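Local coordinates for protein probable starch synthase 4, chloroplastic/amyloplastic (Arabidopsis thaliana, PDB 6GNE) that belongs to the GT-B clan of glycosyltransferases as a probable starch synthase and holds ADP and glycans in its pockets, at residues A[54-58]-A[59-63]; A[186-190]-A[191-195]. One frame throughout, in Å; residues are numbered along the deposited sequence.

Interaction 1: A[54-58]-A[59-63]; sequences DCMQY and DRVRD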
# COMPACT_ATOMS: atom_id res chain seq x y z
N ASP A 54 -7.27 -16.63 -8.73
CA ASP A 54 -8.22 -17.56 -8.12
C ASP A 54 -8.61 -17.14 -6.68
O ASP A 54 -9.74 -17.41 -6.22
CB ASP A 54 -7.65 -18.98 -8.12
CG ASP A 54 -6.28 -19.09 -7.43
OD1 ASP A 54 -5.61 -18.07 -7.06
OD2 ASP A 54 -5.85 -20.23 -7.24
N CYS A 55 -7.69 -16.48 -5.99
CA CYS A 55 -7.90 -16.10 -4.61
C CYS A 55 -8.48 -14.70 -4.47
O CYS A 55 -8.38 -14.10 -3.40
CB CYS A 55 -6.58 -16.25 -3.81
SG CYS A 55 -5.15 -15.33 -4.45
N MET A 56 -9.07 -14.16 -5.53
CA MET A 56 -9.67 -12.82 -5.47
C MET A 56 -10.94 -12.81 -4.63
O MET A 56 -11.55 -13.85 -4.40
CB MET A 56 -9.92 -12.27 -6.87
CG MET A 56 -11.12 -12.88 -7.65
SD MET A 56 -11.26 -12.29 -9.36
CE MET A 56 -12.77 -11.32 -9.40
N GLN A 57 -11.28 -11.64 -4.13
CA GLN A 57 -12.42 -11.45 -3.26
C GLN A 57 -13.62 -11.01 -4.10
O GLN A 57 -13.69 -9.87 -4.56
CB GLN A 57 -12.07 -10.43 -2.18
CG GLN A 57 -13.01 -10.44 -0.96
CD GLN A 57 -13.11 -9.08 -0.26
OE1 GLN A 57 -12.44 -8.86 0.75
NE2 GLN A 57 -13.93 -8.16 -0.81
N TYR A 58 -14.60 -11.90 -4.26
CA TYR A 58 -15.69 -11.74 -5.20
C TYR A 58 -16.75 -10.72 -4.84
O TYR A 58 -17.45 -10.23 -5.73
CB TYR A 58 -16.33 -13.11 -5.53
CG TYR A 58 -15.51 -13.82 -6.57
CD1 TYR A 58 -15.56 -13.42 -7.91
CD2 TYR A 58 -14.60 -14.83 -6.21
CE1 TYR A 58 -14.75 -14.02 -8.87
CE2 TYR A 58 -13.81 -15.47 -7.17
CZ TYR A 58 -13.87 -15.04 -8.51
OH TYR A 58 -13.11 -15.62 -9.51
N ASP A 59 -16.82 -10.29 -3.58
CA ASP A 59 -18.11 -9.78 -3.12
C ASP A 59 -18.40 -8.32 -3.35
O ASP A 59 -19.54 -7.89 -3.13
CB ASP A 59 -18.45 -10.25 -1.69
CG ASP A 59 -17.43 -9.90 -0.71
OD1 ASP A 59 -17.22 -8.69 -0.61
OD2 ASP A 59 -16.90 -10.84 -0.01
N ARG A 60 -17.42 -7.55 -3.83
CA ARG A 60 -17.68 -6.17 -4.23
C ARG A 60 -17.59 -6.00 -5.74
O ARG A 60 -17.65 -4.88 -6.23
CB ARG A 60 -16.74 -5.23 -3.49
CG ARG A 60 -16.67 -5.50 -1.99
CD ARG A 60 -17.98 -5.18 -1.27
NE ARG A 60 -18.12 -3.73 -1.00
CZ ARG A 60 -19.24 -3.11 -0.63
NH1 ARG A 60 -20.39 -3.78 -0.44
NH2 ARG A 60 -19.23 -1.79 -0.45
N VAL A 61 -17.52 -7.13 -6.45
CA VAL A 61 -17.41 -7.13 -7.89
C VAL A 61 -18.82 -7.18 -8.42
O VAL A 61 -19.50 -8.13 -8.19
CB VAL A 61 -16.61 -8.35 -8.38
CG1 VAL A 61 -16.45 -8.31 -9.90
CG2 VAL A 61 -15.22 -8.38 -7.75
N ARG A 62 -19.22 -6.14 -9.15
CA ARG A 62 -20.50 -6.10 -9.85
C ARG A 62 -20.33 -6.50 -11.31
O ARG A 62 -19.26 -6.28 -11.90
CB ARG A 62 -21.08 -4.68 -9.83
CG ARG A 62 -21.09 -3.99 -8.48
CD ARG A 62 -22.09 -4.60 -7.52
NE ARG A 62 -21.83 -4.05 -6.20
CZ ARG A 62 -21.47 -4.73 -5.09
NH1 ARG A 62 -21.35 -6.06 -5.06
NH2 ARG A 62 -21.26 -4.04 -3.98
N ASP A 63 -21.39 -7.05 -11.91
CA ASP A 63 -21.43 -7.33 -13.34
C ASP A 63 -20.17 -8.02 -13.86
O ASP A 63 -19.65 -7.63 -14.87
CB ASP A 63 -21.67 -6.04 -14.14
CG ASP A 63 -22.76 -5.18 -13.57
OD1 ASP A 63 -23.93 -5.55 -13.71
OD2 ASP A 63 -22.45 -4.11 -13.00
O HOH W 1 -14.70 -7.60 -3.46
O HOH W 2 -19.94 -10.55 -6.55
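The side chains of Gln-57 and Asp-59 pass each other at a slant, the amide and carboxylate planes turned 26° apart. Gln-57 NE2 comes within 3.3 Å of Asp-59 OD1, but the N-H is badly aimed, so no hydrogen bond forms. The amide is held instead by a water, which accepts from Gln-57 NE2 at 2.8 Å and from Arg-60 N, and donates to Gln-57 O. The Gln-57 chain can close this ring because CG stands anti to its own N (chi1 -163°) and the chain runs on extended, carrying the amide out to the water that Arg-60 N also reaches.

Apart from these polar groups, Met-56 and Val-61 meet at about a right angle: Met-56 ends with CE 4.2 Å from Val-61 CG2. Farther back along the same chain, Met-56 CG lies 3.6 Å above one face of the Tyr-58 ring, offset toward its rim. Val-61 also packs on Val-22, whose backbone is bonded to Gln-57.

The chain itself makes a beta turn from Tyr-58 to Val-61. Val-61 N donates to Tyr-58 O at 3.2 Å, well out of the carbonyl plane, and a second water donates to both Tyr-58 O and Val-61 O. Past the turn Arg-62 folds back, NH1 giving a hydrogen bond of 3.2 Å to Asp-59 O while one guanidinium face covers Arg-60 O. The turn leads from strand 45-51 into strand 61-62 of the N-terminal half of the GT-B fold, with the Gln-57 side chain about 10 Å from bound ADP.

Chemically, then, the carbonyls of Gln-57, Tyr-58, Asp-59 and Val-61 are met by the Val-61 N-H, two waters and the Arg-62 guanidinium, which implies a turn held largely through its main chain rather than by pairing of the Asp-59 carboxylate with the Gln-57 amide.

Interaction 2: A[186-190]-A[191-195]; sequences SELGS and CGLDV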
# COMPACT_ATOMS: atom_id res chain seq x y z
N SER A 186 18.55 -13.77 -18.84
CA SER A 186 17.85 -14.77 -19.67
C SER A 186 16.33 -14.66 -19.56
O SER A 186 15.62 -14.73 -20.56
CB SER A 186 18.22 -16.20 -19.25
OG SER A 186 19.50 -16.31 -18.65
N GLU A 187 15.87 -14.47 -18.32
CA GLU A 187 14.45 -14.40 -18.01
C GLU A 187 13.70 -13.18 -18.55
O GLU A 187 12.46 -13.22 -18.64
CB GLU A 187 14.23 -14.49 -16.48
CG GLU A 187 14.63 -15.85 -15.91
CD GLU A 187 13.79 -16.26 -14.72
OE1 GLU A 187 14.41 -16.52 -13.67
OE2 GLU A 187 12.52 -16.30 -14.83
N LEU A 188 14.43 -12.11 -18.88
CA LEU A 188 13.81 -10.92 -19.47
C LEU A 188 13.27 -11.14 -20.87
O LEU A 188 12.37 -10.40 -21.31
CB LEU A 188 14.79 -9.73 -19.49
CG LEU A 188 14.14 -8.35 -19.63
CD1 LEU A 188 13.14 -8.04 -18.50
CD2 LEU A 188 15.19 -7.27 -19.75
N GLY A 189 13.83 -12.13 -21.58
CA GLY A 189 13.45 -12.41 -22.96
C GLY A 189 12.08 -13.08 -23.10
O GLY A 189 11.50 -13.04 -24.18
N SER A 190 11.59 -13.69 -22.02
CA SER A 190 10.29 -14.36 -22.06
C SER A 190 9.16 -13.44 -22.54
O SER A 190 8.41 -13.81 -23.44
CB SER A 190 9.95 -14.97 -20.69
OG SER A 190 10.82 -16.03 -20.34
N CYS A 191 9.06 -12.25 -21.97
CA CYS A 191 7.94 -11.33 -22.29
C CYS A 191 8.10 -10.63 -23.64
O CYS A 191 7.17 -9.95 -24.07
CB CYS A 191 7.73 -10.29 -21.19
SG CYS A 191 9.15 -9.20 -20.93
N GLY A 192 9.26 -10.79 -24.29
CA GLY A 192 9.49 -10.27 -25.65
C GLY A 192 10.60 -9.23 -25.74
O GLY A 192 10.95 -8.80 -26.86
N LEU A 193 11.13 -8.81 -24.59
CA LEU A 193 12.14 -7.77 -24.54
C LEU A 193 13.49 -8.28 -25.02
O LEU A 193 13.86 -9.42 -24.77
CB LEU A 193 12.27 -7.23 -23.12
CG LEU A 193 11.09 -6.40 -22.62
CD1 LEU A 193 11.25 -6.12 -21.13
CD2 LEU A 193 10.93 -5.10 -23.42
N ASP A 194 14.22 -7.40 -25.70
CA ASP A 194 15.53 -7.69 -26.28
C ASP A 194 16.64 -7.62 -25.20
O ASP A 194 17.01 -6.54 -24.74
CB ASP A 194 15.80 -6.71 -27.42
CG ASP A 194 16.92 -7.16 -28.29
OD1 ASP A 194 18.09 -7.05 -27.88
OD2 ASP A 194 16.62 -7.66 -29.39
N VAL A 195 17.17 -8.78 -24.83
CA VAL A 195 18.11 -8.91 -23.71
C VAL A 195 19.38 -8.08 -23.96
O VAL A 195 19.77 -7.26 -23.12
CB VAL A 195 18.45 -10.40 -23.42
CG1 VAL A 195 19.53 -10.53 -22.34
CG2 VAL A 195 17.17 -11.16 -23.02
O HOH W 3 9.98 -11.82 -19.37
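Leu-188 and Leu-193 supply the apolar part of this contact, lying across each other at a slant. CD1 of Leu-188 meets CD1 of Leu-193 at 3.8 Å. Leu-188 reaches it with CG anti to N (chi1 -160°), whereas Leu-193 has its CG anti to the carbonyl carbon. Val-195 adds its CG2 branch, which sits over the backbone of Gly-189, 3.8 Å from Gly-189 N. From outside, Phe-151 and Met-204 pack on Leu-188, and Leu-193 rests on Pro-154 and Leu-155 of helix 152-160, the helix that also carries Trp-157 and Asp-158 of a glycan pocket.

The chain makes a type I beta turn from Gly-189 to Gly-192, closed by Gly-192 N donating to Gly-189 O at 3.2 Å. Gly-192 leaves it with a positive phi of 117°, and the chain then runs back past its own start: Gly-189 CA points a nearly straight C-H...O contact at Leu-193 O, 3.5 Å away. The next residue, Asp-194, is the N-cap of helix 195-198, its OD1 bonded to Gln-197 N.

Polar bridging falls to one water, which accepts from Cys-191 N at 2.8 Å and donates to Glu-187 O, and more weakly to Leu-188 O. Cys-191 turns SG back toward that same Leu-188 O, at 3.5 Å. Ser-190 OG is taken up by Asp-76 OD1, to which it is hydrogen-bonded.

Along the chain the two contacts come in series, neither nesting nor crossing. Interaction 1 closes first, a short turn between strand 45-51 and strand 61-62 that delivers the chain into the mixed sheet, where strand 61-62 pairs antiparallel with strand 78-89. Interaction 2 follows more than a hundred residues later, rounding the loop from strand 183-184 to helix 195-198 and setting it against helices 117-134 and 152-160. Their centres are 32 Å apart and their nearest atoms about 20 Å. The hairpin of strands 64-75 and 78-89 is common to both: interaction 1 leads into its first strand by way of strand 61-62, and interaction 2 meets it at the turn between the two strands.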